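Local coordinates for poly-beta-1,6-N-acetyl-D-glucosamine export protein (Escherichia coli, PDB 4Y25) that exports the biofilm polysaccharide poly-beta-1,6-N-acetyl-D-glucosamine, apparently in partly N-deacetylated form, across the outer membrane, the chain here being its C-terminal beta-barrel domain, at residues T209-H220 against E231-W242. Numbering follows the deposited sequence.
Sequences TFDIVPAFEASH and EQIFSAGVGASW
Phe216 and Phe234 meet obliquely across two antiparallel strands, CZ of Phe216 lying 3.6 Å from CE2 of Phe234 with the ring planes 71° apart. CG of Phe216 sits between its backbone N and carbonyl carbon (chi1 85°), which swings the ring over the neighbouring strand until CE1 reaches CB of Ala236 at 3.7 Å; the short alanine methyl lets the ring lie against it. On the same face, toward residue 242, the edge of the Trp242 indole comes near Phe210 N, and its CE3 touches Phe210 CB. At the other end the His220 ring and the Gln232 amide run side by side, their planes 47° apart. The Gln232 NE2 to His220 ND1 bond is weak at 3.4 Å; OE1 of this amide makes a stronger hydrogen bond with Tyr256 OH.

Ser241 and Asp211 pair on the opposite face: OG gives a hydrogen bond to OD1, 2.6 Å away, from above the carboxylate plane. OD2 of Asp211 forms a salt bridge with Arg277 of strand 266-278, so a buried acid has both a hydroxyl and a cation to satisfy it. Farther along, Ile233 CG2 rests against the extended chain of Glu217.

The two backbones exchange paired hydrogen bonds, such as Ala218 N to Phe234 O at 2.7 Å. Pro214 interrupts this pattern because its nitrogen has no hydrogen to give; its carbonyl takes a weak bond from Val238 N, 3.3 Å away. Gly237 and Gly239 flank Val238, where their lack of side chains lets the strands approach closely, Val213 CA to Gly239 CA being 4.0 Å.

Apolar and aromatic groups dominate around Ile212, Phe216 and Phe234, with His220 and Gln232 at this face's polar end, consistent with a lipid-facing barrel exterior, while Asp211, Ser241 and Arg277 lend the inward face polarity and charge.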
# COMPACT_ATOMS: atom_id res chain seq x y z
N THR A 209 -6.91 -11.94 -14.29
CA THR A 209 -6.34 -10.71 -14.82
C THR A 209 -4.82 -10.76 -14.79
O THR A 209 -4.22 -11.31 -13.86
CB THR A 209 -6.82 -9.48 -14.02
OG1 THR A 209 -8.25 -9.54 -13.87
CG2 THR A 209 -6.44 -8.19 -14.72
N PHE A 210 -4.19 -10.21 -15.83
CA PHE A 210 -2.74 -10.15 -15.88
C PHE A 210 -2.29 -8.83 -16.51
O PHE A 210 -2.76 -8.46 -17.59
CB PHE A 210 -2.17 -11.34 -16.66
CG PHE A 210 -0.68 -11.34 -16.76
CD1 PHE A 210 0.11 -11.64 -15.66
CD2 PHE A 210 -0.05 -11.05 -17.96
CE1 PHE A 210 1.48 -11.64 -15.75
CE2 PHE A 210 1.32 -11.05 -18.06
CZ PHE A 210 2.09 -11.35 -16.96
N ASP A 211 -1.39 -8.13 -15.83
CA ASP A 211 -0.93 -6.83 -16.30
C ASP A 211 0.59 -6.76 -16.43
O ASP A 211 1.32 -7.29 -15.60
CB ASP A 211 -1.40 -5.71 -15.35
CG ASP A 211 -2.88 -5.78 -15.05
OD1 ASP A 211 -3.65 -6.26 -15.91
OD2 ASP A 211 -3.28 -5.35 -13.95
N ILE A 212 1.05 -6.11 -17.49
CA ILE A 212 2.46 -5.77 -17.63
C ILE A 212 2.58 -4.26 -17.77
O ILE A 212 2.17 -3.70 -18.78
CB ILE A 212 3.09 -6.46 -18.85
CG1 ILE A 212 2.95 -7.98 -18.75
CG2 ILE A 212 4.55 -6.06 -18.97
CD1 ILE A 212 3.51 -8.73 -19.94
N VAL A 213 3.11 -3.61 -16.75
CA VAL A 213 3.25 -2.16 -16.77
C VAL A 213 4.69 -1.71 -16.51
O VAL A 213 5.11 -1.66 -15.35
CB VAL A 213 2.33 -1.47 -15.74
CG1 VAL A 213 2.43 0.04 -15.88
CG2 VAL A 213 0.89 -1.93 -15.91
N PRO A 214 5.44 -1.41 -17.57
CA PRO A 214 6.75 -0.79 -17.40
C PRO A 214 6.60 0.68 -17.03
O PRO A 214 5.84 1.40 -17.68
CB PRO A 214 7.41 -0.96 -18.77
CG PRO A 214 6.28 -1.03 -19.72
CD PRO A 214 5.15 -1.72 -18.99
N ALA A 215 7.30 1.11 -15.99
CA ALA A 215 7.16 2.47 -15.50
C ALA A 215 8.48 3.01 -14.98
O ALA A 215 9.36 2.24 -14.60
CB ALA A 215 6.10 2.53 -14.42
N PHE A 216 8.61 4.33 -14.96
CA PHE A 216 9.78 4.95 -14.36
C PHE A 216 9.36 5.96 -13.31
O PHE A 216 8.22 6.42 -13.29
CB PHE A 216 10.66 5.62 -15.43
CG PHE A 216 10.24 7.02 -15.79
CD1 PHE A 216 9.20 7.23 -16.67
CD2 PHE A 216 10.89 8.11 -15.25
CE1 PHE A 216 8.81 8.52 -17.01
CE2 PHE A 216 10.51 9.40 -15.58
CZ PHE A 216 9.47 9.61 -16.46
N GLU A 217 10.29 6.27 -12.42
CA GLU A 217 10.07 7.30 -11.41
C GLU A 217 11.29 8.19 -11.34
O GLU A 217 12.42 7.71 -11.44
CB GLU A 217 9.77 6.67 -10.04
CG GLU A 217 9.36 7.67 -8.98
CD GLU A 217 9.07 7.01 -7.65
OE1 GLU A 217 7.88 6.93 -7.27
OE2 GLU A 217 10.03 6.59 -6.97
N ALA A 218 11.07 9.49 -11.21
CA ALA A 218 12.17 10.44 -11.14
C ALA A 218 12.02 11.36 -9.93
O ALA A 218 11.05 12.10 -9.81
CB ALA A 218 12.24 11.26 -12.42
N SER A 219 12.99 11.29 -9.02
CA SER A 219 13.01 12.16 -7.85
C SER A 219 13.93 13.35 -8.09
O SER A 219 15.14 13.18 -8.22
CB SER A 219 13.46 11.40 -6.61
OG SER A 219 12.56 10.34 -6.30
N HIS A 220 13.35 14.54 -8.17
CA HIS A 220 14.15 15.75 -8.34
C HIS A 220 14.22 16.53 -7.03
O HIS A 220 13.22 16.65 -6.32
CB HIS A 220 13.58 16.63 -9.45
CG HIS A 220 14.43 17.83 -9.75
ND1 HIS A 220 13.95 19.12 -9.64
CD2 HIS A 220 15.72 17.93 -10.15
CE1 HIS A 220 14.91 19.97 -9.96
NE2 HIS A 220 15.99 19.27 -10.27
N GLU A 231 11.81 17.57 -2.00
CA GLU A 231 11.91 16.99 -3.34
C GLU A 231 10.55 16.84 -4.02
O GLU A 231 9.52 16.79 -3.37
CB GLU A 231 12.60 15.62 -3.27
CG GLU A 231 11.80 14.56 -2.55
CD GLU A 231 12.33 13.15 -2.80
OE1 GLU A 231 13.22 12.99 -3.66
OE2 GLU A 231 11.85 12.21 -2.13
N GLN A 232 10.57 16.78 -5.35
CA GLN A 232 9.36 16.49 -6.11
C GLN A 232 9.49 15.15 -6.81
O GLN A 232 10.57 14.77 -7.28
CB GLN A 232 9.07 17.59 -7.13
CG GLN A 232 10.12 17.74 -8.21
CD GLN A 232 9.75 18.79 -9.23
OE1 GLN A 232 8.68 19.40 -9.15
NE2 GLN A 232 10.64 19.01 -10.20
N ILE A 233 8.38 14.43 -6.89
CA ILE A 233 8.38 13.09 -7.47
C ILE A 233 7.49 13.04 -8.70
O ILE A 233 6.30 13.31 -8.63
CB ILE A 233 7.89 12.05 -6.45
CG1 ILE A 233 8.67 12.19 -5.14
CG2 ILE A 233 8.02 10.65 -7.03
CD1 ILE A 233 7.95 11.60 -3.94
N PHE A 234 8.09 12.69 -9.84
CA PHE A 234 7.31 12.45 -11.04
C PHE A 234 7.43 10.99 -11.46
O PHE A 234 8.53 10.45 -11.54
CB PHE A 234 7.76 13.36 -12.18
CG PHE A 234 7.08 13.06 -13.49
CD1 PHE A 234 5.71 13.23 -13.63
CD2 PHE A 234 7.81 12.60 -14.57
CE1 PHE A 234 5.08 12.95 -14.83
CE2 PHE A 234 7.18 12.32 -15.78
CZ PHE A 234 5.82 12.49 -15.90
N SER A 235 6.29 10.36 -11.72
CA SER A 235 6.28 8.97 -12.15
C SER A 235 5.29 8.77 -13.29
O SER A 235 4.23 9.40 -13.33
CB SER A 235 5.92 8.04 -10.98
OG SER A 235 4.62 8.31 -10.50
N ALA A 236 5.64 7.89 -14.22
CA ALA A 236 4.80 7.62 -15.39
C ALA A 236 4.94 6.17 -15.84
O ALA A 236 6.02 5.59 -15.78
CB ALA A 236 5.16 8.57 -16.52
N GLY A 237 3.83 5.60 -16.31
CA GLY A 237 3.82 4.23 -16.75
C GLY A 237 2.84 3.98 -17.88
O GLY A 237 1.72 4.51 -17.88
N VAL A 238 3.27 3.19 -18.86
CA VAL A 238 2.40 2.76 -19.95
C VAL A 238 2.52 1.25 -20.11
O VAL A 238 3.62 0.73 -20.32
CB VAL A 238 2.76 3.45 -21.28
CG1 VAL A 238 1.85 2.95 -22.39
CG2 VAL A 238 2.66 4.96 -21.16
N GLY A 239 1.40 0.55 -20.01
CA GLY A 239 1.41 -0.90 -20.09
C GLY A 239 0.13 -1.48 -20.66
O GLY A 239 -0.70 -0.76 -21.21
N ALA A 240 -0.01 -2.80 -20.54
CA ALA A 240 -1.19 -3.49 -21.05
C ALA A 240 -1.84 -4.35 -19.97
O ALA A 240 -1.15 -4.92 -19.12
CB ALA A 240 -0.82 -4.34 -22.26
N SER A 241 -3.16 -4.44 -20.01
CA SER A 241 -3.91 -5.26 -19.07
C SER A 241 -4.76 -6.30 -19.79
O SER A 241 -5.57 -5.96 -20.65
CB SER A 241 -4.81 -4.40 -18.19
OG SER A 241 -5.61 -5.21 -17.34
N TRP A 242 -4.58 -7.56 -19.42
CA TRP A 242 -5.38 -8.63 -19.99
C TRP A 242 -6.39 -9.18 -18.98
O TRP A 242 -6.07 -9.37 -17.81
CB TRP A 242 -4.50 -9.77 -20.50
CG TRP A 242 -5.27 -10.95 -21.01
CD1 TRP A 242 -5.76 -11.12 -22.27
CD2 TRP A 242 -5.65 -12.12 -20.27
NE1 TRP A 242 -6.42 -12.32 -22.37
CE2 TRP A 242 -6.37 -12.95 -21.15
CE3 TRP A 242 -5.45 -12.53 -18.95
CZ2 TRP A 242 -6.88 -14.18 -20.75
CZ3 TRP A 242 -5.97 -13.76 -18.56
CH2 TRP A 242 -6.67 -14.57 -19.46